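Local coordinates for protein nucleoporin NUP159 (PDB 1XIP) that serves in the nuclear pore complex, where its N-terminal beta-propeller domain tethers the helicase Dbp5 for mRNA export, at residues 69-72 against 78-81; 101-106 against 130-135. All coordinates share one frame; numbering follows the deposited sequence.

Contact 1: 69-72 against 78-81; sequences RDHI and PLTF
His-71 on helix 65-73 lays the face of its imidazole against Leu-79, in the loop that leads from the helix to strand 83-86. The CB of His-71 points toward that loop. The ring leaves CB with CG anti to the backbone N (chi1 177°), which carries it off the helix and onto 78-81. His-71 CG lies 3.9 Å from Leu-79 CB. His-71 CD2 touches the same methylene and also Leu-79 CG, at 3.9 Å. On the other branch, His-71 ND1 is the ring atom nearest the loop backbone, 3.6 Å from Leu-79 N, which lies over the ring face, and 3.8 Å from Pro-78 C. These two are packing contacts. The hydrogen bond of ND1 goes to Thr-77 O, just before the loop segment. His-71 CE1 also lies near Leu-79 N, at 3.9 Å. At the tip, His-71 NE2 comes 4.0 Å from Leu-79 CB.

The methylene thus stands over the centre of the ring. Leu-79 CB is only 9° off the ring normal, a CH-pi contact. The two side chains cross at about a right angle. Ile-27 touches both of them from a neighbouring loop.

Chemically the imidazole works in two ways. Its pi face receives the Leu-79 methylene, while ND1 ties the ring to the loop backbone. A carbonyl oxygen can only accept, so ND1 is the donor to Thr-77 O. Together the two interactions would probably limit ring rotation and hold the loop near the helix that precedes it, at the surface of the propeller.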
loop_
_atom_site.group_PDB
_atom_site.type_symbol
_atom_site.label_atom_id
_atom_site.label_comp_id
_atom_site.label_asym_id
_atom_site.label_seq_id
_atom_site.Cartn_x
_atom_site.Cartn_y
_atom_site.Cartn_z
ATOM N N ARG A 69 -12.159 -16.952 -1.610
ATOM C CA ARG A 69 -13.218 -16.358 -2.405
ATOM C C ARG A 69 -14.574 -16.925 -1.985
ATOM O O ARG A 69 -15.473 -16.172 -1.636
ATOM C CB ARG A 69 -12.970 -16.570 -3.894
ATOM C CG ARG A 69 -13.747 -15.615 -4.776
ATOM C CD ARG A 69 -14.733 -16.324 -5.694
ATOM N NE ARG A 69 -15.834 -15.476 -6.180
ATOM C CZ ARG A 69 -15.891 -14.927 -7.401
ATOM N NH1 ARG A 69 -14.891 -15.106 -8.268
ATOM N NH2 ARG A 69 -16.947 -14.190 -7.751
ATOM N N ASP A 70 -14.686 -18.253 -1.970
ATOM C CA ASP A 70 -15.935 -18.949 -1.694
ATOM C C ASP A 70 -16.427 -18.733 -0.269
ATOM O O ASP A 70 -17.638 -18.653 -0.025
ATOM C CB ASP A 70 -15.758 -20.442 -1.946
ATOM C CG ASP A 70 -15.737 -20.792 -3.420
ATOM O OD1 ASP A 70 -15.867 -19.884 -4.267
ATOM O OD2 ASP A 70 -15.583 -21.968 -3.834
ATOM N N HIS A 71 -15.487 -18.666 0.669
ATOM C CA HIS A 71 -15.808 -18.388 2.065
ATOM C C HIS A 71 -16.458 -17.005 2.215
ATOM O O HIS A 71 -17.445 -16.837 2.929
ATOM C CB HIS A 71 -14.553 -18.494 2.944
ATOM C CG HIS A 71 -14.794 -18.151 4.380
ATOM N ND1 HIS A 71 -15.596 -18.915 5.210
ATOM C CD2 HIS A 71 -14.350 -17.118 5.136
ATOM C CE1 HIS A 71 -15.631 -18.367 6.411
ATOM N NE2 HIS A 71 -14.885 -17.274 6.393
ATOM N N ILE A 72 -15.902 -16.022 1.520
ATOM C CA ILE A 72 -16.360 -14.646 1.636
ATOM C C ILE A 72 -17.691 -14.416 0.907
ATOM O O ILE A 72 -18.569 -13.727 1.417
ATOM C CB ILE A 72 -15.281 -13.693 1.091
ATOM C CG1 ILE A 72 -13.987 -13.786 1.911
ATOM C CG2 ILE A 72 -15.815 -12.281 0.977
ATOM C CD1 ILE A 72 -14.027 -13.142 3.266
ATOM N N PRO A 78 -16.288 -23.231 4.981
ATOM C CA PRO A 78 -15.452 -22.732 6.078
ATOM C C PRO A 78 -14.060 -22.380 5.573
ATOM O O PRO A 78 -13.652 -22.885 4.520
ATOM C CB PRO A 78 -15.385 -23.925 7.037
ATOM C CG PRO A 78 -16.454 -24.846 6.584
ATOM C CD PRO A 78 -16.520 -24.680 5.098
ATOM N N LEU A 79 -13.357 -21.503 6.284
ATOM C CA LEU A 79 -11.990 -21.165 5.916
ATOM C C LEU A 79 -11.014 -22.049 6.655
ATOM O O LEU A 79 -10.882 -21.968 7.887
ATOM C CB LEU A 79 -11.678 -19.698 6.190
ATOM C CG LEU A 79 -10.890 -18.893 5.125
ATOM C CD1 LEU A 79 -9.805 -18.048 5.777
ATOM C CD2 LEU A 79 -10.294 -19.746 4.021
ATOM N N THR A 80 -10.354 -22.915 5.891
ATOM C CA THR A 80 -9.204 -23.674 6.363
ATOM C C THR A 80 -7.930 -23.099 5.710
ATOM O O THR A 80 -8.030 -22.329 4.771
ATOM C CB THR A 80 -9.375 -25.125 5.966
ATOM O OG1 THR A 80 -9.608 -25.191 4.554
ATOM C CG2 THR A 80 -10.646 -25.710 6.571
ATOM N N PHE A 81 -6.753 -23.497 6.202
ATOM C CA PHE A 81 -5.455 -22.966 5.736
ATOM C C PHE A 81 -4.495 -24.090 5.368
ATOM O O PHE A 81 -4.719 -25.235 5.742
ATOM C CB PHE A 81 -4.831 -22.111 6.825
ATOM C CG PHE A 81 -5.687 -20.966 7.259
ATOM C CD1 PHE A 81 -5.914 -19.871 6.401
ATOM C CD2 PHE A 81 -6.293 -20.969 8.517
ATOM C CE1 PHE A 81 -6.698 -18.803 6.805
ATOM C CE2 PHE A 81 -7.109 -19.888 8.926
ATOM C CZ PHE A 81 -7.299 -18.813 8.076
#

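Contact 2: 101-106 against 130-135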
loop_
_atom_site.group_PDB
_atom_site.type_symbol
_atom_site.label_atom_id
_atom_site.label_comp_id
_atom_site.label_asym_id
_atom_site.label_seq_id
_atom_site.Cartn_x
_atom_site.Cartn_y
_atom_site.Cartn_z
ATOM N N LEU A 101 7.696 -14.490 1.504
ATOM C CA LEU A 101 8.491 -13.714 2.418
ATOM C C LEU A 101 7.592 -13.107 3.463
ATOM O O LEU A 101 6.501 -12.667 3.158
ATOM C CB LEU A 101 9.319 -12.655 1.692
ATOM C CG LEU A 101 10.233 -13.197 0.582
ATOM C CD1 LEU A 101 10.986 -12.085 -0.076
ATOM C CD2 LEU A 101 11.189 -14.246 1.123
ATOM N N VAL A 102 8.042 -13.147 4.716
ATOM C CA VAL A 102 7.340 -12.529 5.818
ATOM C C VAL A 102 8.338 -11.662 6.566
ATOM O O VAL A 102 9.414 -12.111 6.924
ATOM C CB VAL A 102 6.761 -13.564 6.763
ATOM C CG1 VAL A 102 6.234 -12.890 8.046
ATOM C CG2 VAL A 102 5.645 -14.376 6.074
ATOM N N SER A 103 7.970 -10.418 6.808
ATOM C CA SER A 103 8.844 -9.529 7.520
ATOM C C SER A 103 8.142 -8.916 8.706
ATOM O O SER A 103 6.999 -8.457 8.597
ATOM C CB SER A 103 9.318 -8.435 6.595
ATOM O OG SER A 103 10.423 -7.774 7.150
ATOM N N THR A 104 8.811 -8.946 9.852
ATOM C CA THR A 104 8.452 -8.074 10.969
ATOM C C THR A 104 9.285 -6.794 10.863
ATOM O O THR A 104 9.975 -6.563 9.865
ATOM C CB THR A 104 8.726 -8.757 12.353
ATOM O OG1 THR A 104 10.141 -8.936 12.536
ATOM C CG2 THR A 104 8.144 -10.175 12.430
ATOM N N ARG A 105 9.245 -5.983 11.909
ATOM C CA ARG A 105 10.067 -4.792 11.971
ATOM C C ARG A 105 11.555 -5.148 12.117
ATOM O O ARG A 105 12.435 -4.379 11.680
ATOM C CB ARG A 105 9.599 -3.893 13.117
ATOM C CG ARG A 105 8.602 -2.814 12.683
ATOM C CD ARG A 105 7.556 -2.442 13.725
ATOM N NE ARG A 105 8.001 -1.442 14.719
ATOM C CZ ARG A 105 8.652 -0.283 14.448
ATOM N NH1 ARG A 105 8.996 0.051 13.198
ATOM N NH2 ARG A 105 8.977 0.539 15.440
ATOM N N ASN A 106 11.834 -6.319 12.696
ATOM C CA ASN A 106 13.196 -6.656 13.113
ATOM C C ASN A 106 13.907 -7.746 12.322
ATOM O O ASN A 106 15.146 -7.845 12.385
ATOM C CB ASN A 106 13.219 -6.980 14.600
ATOM C CG ASN A 106 12.646 -5.858 15.429
ATOM O OD1 ASN A 106 13.290 -4.831 15.630
ATOM N ND2 ASN A 106 11.393 -6.022 15.874
ATOM N N PHE A 130 10.503 0.450 8.425
ATOM C CA PHE A 130 9.194 1.096 8.233
ATOM C C PHE A 130 8.443 0.550 7.003
ATOM O O PHE A 130 7.209 0.466 6.995
ATOM C CB PHE A 130 9.361 2.616 8.021
ATOM C CG PHE A 130 9.724 3.390 9.257
ATOM C CD1 PHE A 130 9.350 2.943 10.539
ATOM C CD2 PHE A 130 10.433 4.598 9.139
ATOM C CE1 PHE A 130 9.695 3.675 11.692
ATOM C CE2 PHE A 130 10.779 5.349 10.279
ATOM C CZ PHE A 130 10.412 4.883 11.565
ATOM N N GLN A 131 9.199 0.243 5.948
ATOM C CA GLN A 131 8.616 -0.109 4.660
ATOM C C GLN A 131 9.491 -1.030 3.846
ATOM O O GLN A 131 10.708 -0.862 3.808
ATOM C CB GLN A 131 8.306 1.142 3.836
ATOM C CG GLN A 131 7.212 0.896 2.776
ATOM C CD GLN A 131 7.023 2.061 1.852
ATOM O OE1 GLN A 131 6.647 3.135 2.293
ATOM N NE2 GLN A 131 7.295 1.864 0.570
ATOM N N LEU A 132 8.852 -1.993 3.190
ATOM C CA LEU A 132 9.523 -2.925 2.307
ATOM C C LEU A 132 8.747 -2.996 1.031
ATOM O O LEU A 132 7.507 -2.981 1.053
ATOM C CB LEU A 132 9.534 -4.317 2.914
ATOM C CG LEU A 132 10.484 -4.606 4.055
ATOM C CD1 LEU A 132 9.704 -4.916 5.301
ATOM C CD2 LEU A 132 11.335 -5.776 3.669
ATOM N N LYS A 133 9.464 -3.074 -0.082
ATOM C CA LYS A 133 8.865 -3.369 -1.368
ATOM C C LYS A 133 9.710 -4.392 -2.087
ATOM O O LYS A 133 10.952 -4.293 -2.137
ATOM C CB LYS A 133 8.764 -2.118 -2.226
ATOM C CG LYS A 133 7.348 -1.597 -2.469
ATOM C CD LYS A 133 6.502 -2.489 -3.412
ATOM C CE LYS A 133 4.968 -2.326 -3.128
ATOM N NZ LYS A 133 4.108 -3.555 -3.414
ATOM N N ASN A 134 9.035 -5.383 -2.650
ATOM C CA ASN A 134 9.698 -6.344 -3.494
ATOM C C ASN A 134 9.542 -5.966 -4.958
ATOM O O ASN A 134 8.438 -5.646 -5.399
ATOM C CB ASN A 134 9.140 -7.729 -3.240
ATOM C CG ASN A 134 9.622 -8.730 -4.253
ATOM O OD1 ASN A 134 8.825 -9.452 -4.841
ATOM N ND2 ASN A 134 10.939 -8.769 -4.478
ATOM N N VAL A 135 10.635 -5.973 -5.717
ATOM C CA VAL A 135 10.491 -5.645 -7.141
ATOM C C VAL A 135 10.747 -6.831 -8.071
ATOM O O VAL A 135 9.803 -7.334 -8.717
ATOM C CB VAL A 135 11.157 -4.297 -7.569
ATOM C CG1 VAL A 135 12.517 -4.107 -6.935
ATOM C CG2 VAL A 135 11.205 -4.186 -9.077
#
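The two segments run in opposite directions, with CA atoms 8.4 Å apart at Ser-103 and Leu-132 and 7.0 Å apart at Arg-105 and Phe-130, so they meet through side chains and not as paired strands. Leu-132 CD1 reaches in beside the serine hydroxyl, 3.5 Å from Ser-103 OG. With OG anti to the backbone N (chi1 -165°), the hydroxyl turns back to its own chain. Ser-103 OG donates to Thr-104 O at 3.0 Å, in the carbonyl plane and on a lone pair. With an alanine here, Thr-104 O would probably lose this donor and a gap would open beside Leu-132 CD1.

Arg-105 bends at chi2 and chi3 to bring NH1 to the edge of the Phe-130 ring, 3.9 Å from CD1. The guanidinium and ring planes are only 3° apart, and the groups meet edge to edge, not as a cation-pi stack. NH1 also makes a weak hydrogen bond to Val-129 O.

A classic beta bulge places Phe-130 and Gln-131 opposite Leu-142. The contact joins successive propeller blades. Leu-132 also touches Ile-91 and Phe-92 of strand 90-96, and Leu-139 and Ile-141 of strand 138-143.

Overall arrangement
Both contacts belong to the Nup159 beta-propeller, the region that interacts with Dbp5. They follow one another along the chain, contact 1 closing before contact 2 opens. Their centres are 26 Å apart and their nearest atoms about 13 Å, so they do not touch. Contact 1 lies in the connection between strands 59-64 and 83-86, the last two of one four-stranded blade, 24 Å from the centre of the chain. Contact 2 lies deeper, 12 Å from that centre, and joins the sheet containing 99-104 to the one beginning with 129-134. One thus packs a peripheral connection within a blade against its own helix, and the other packs the next two blades together.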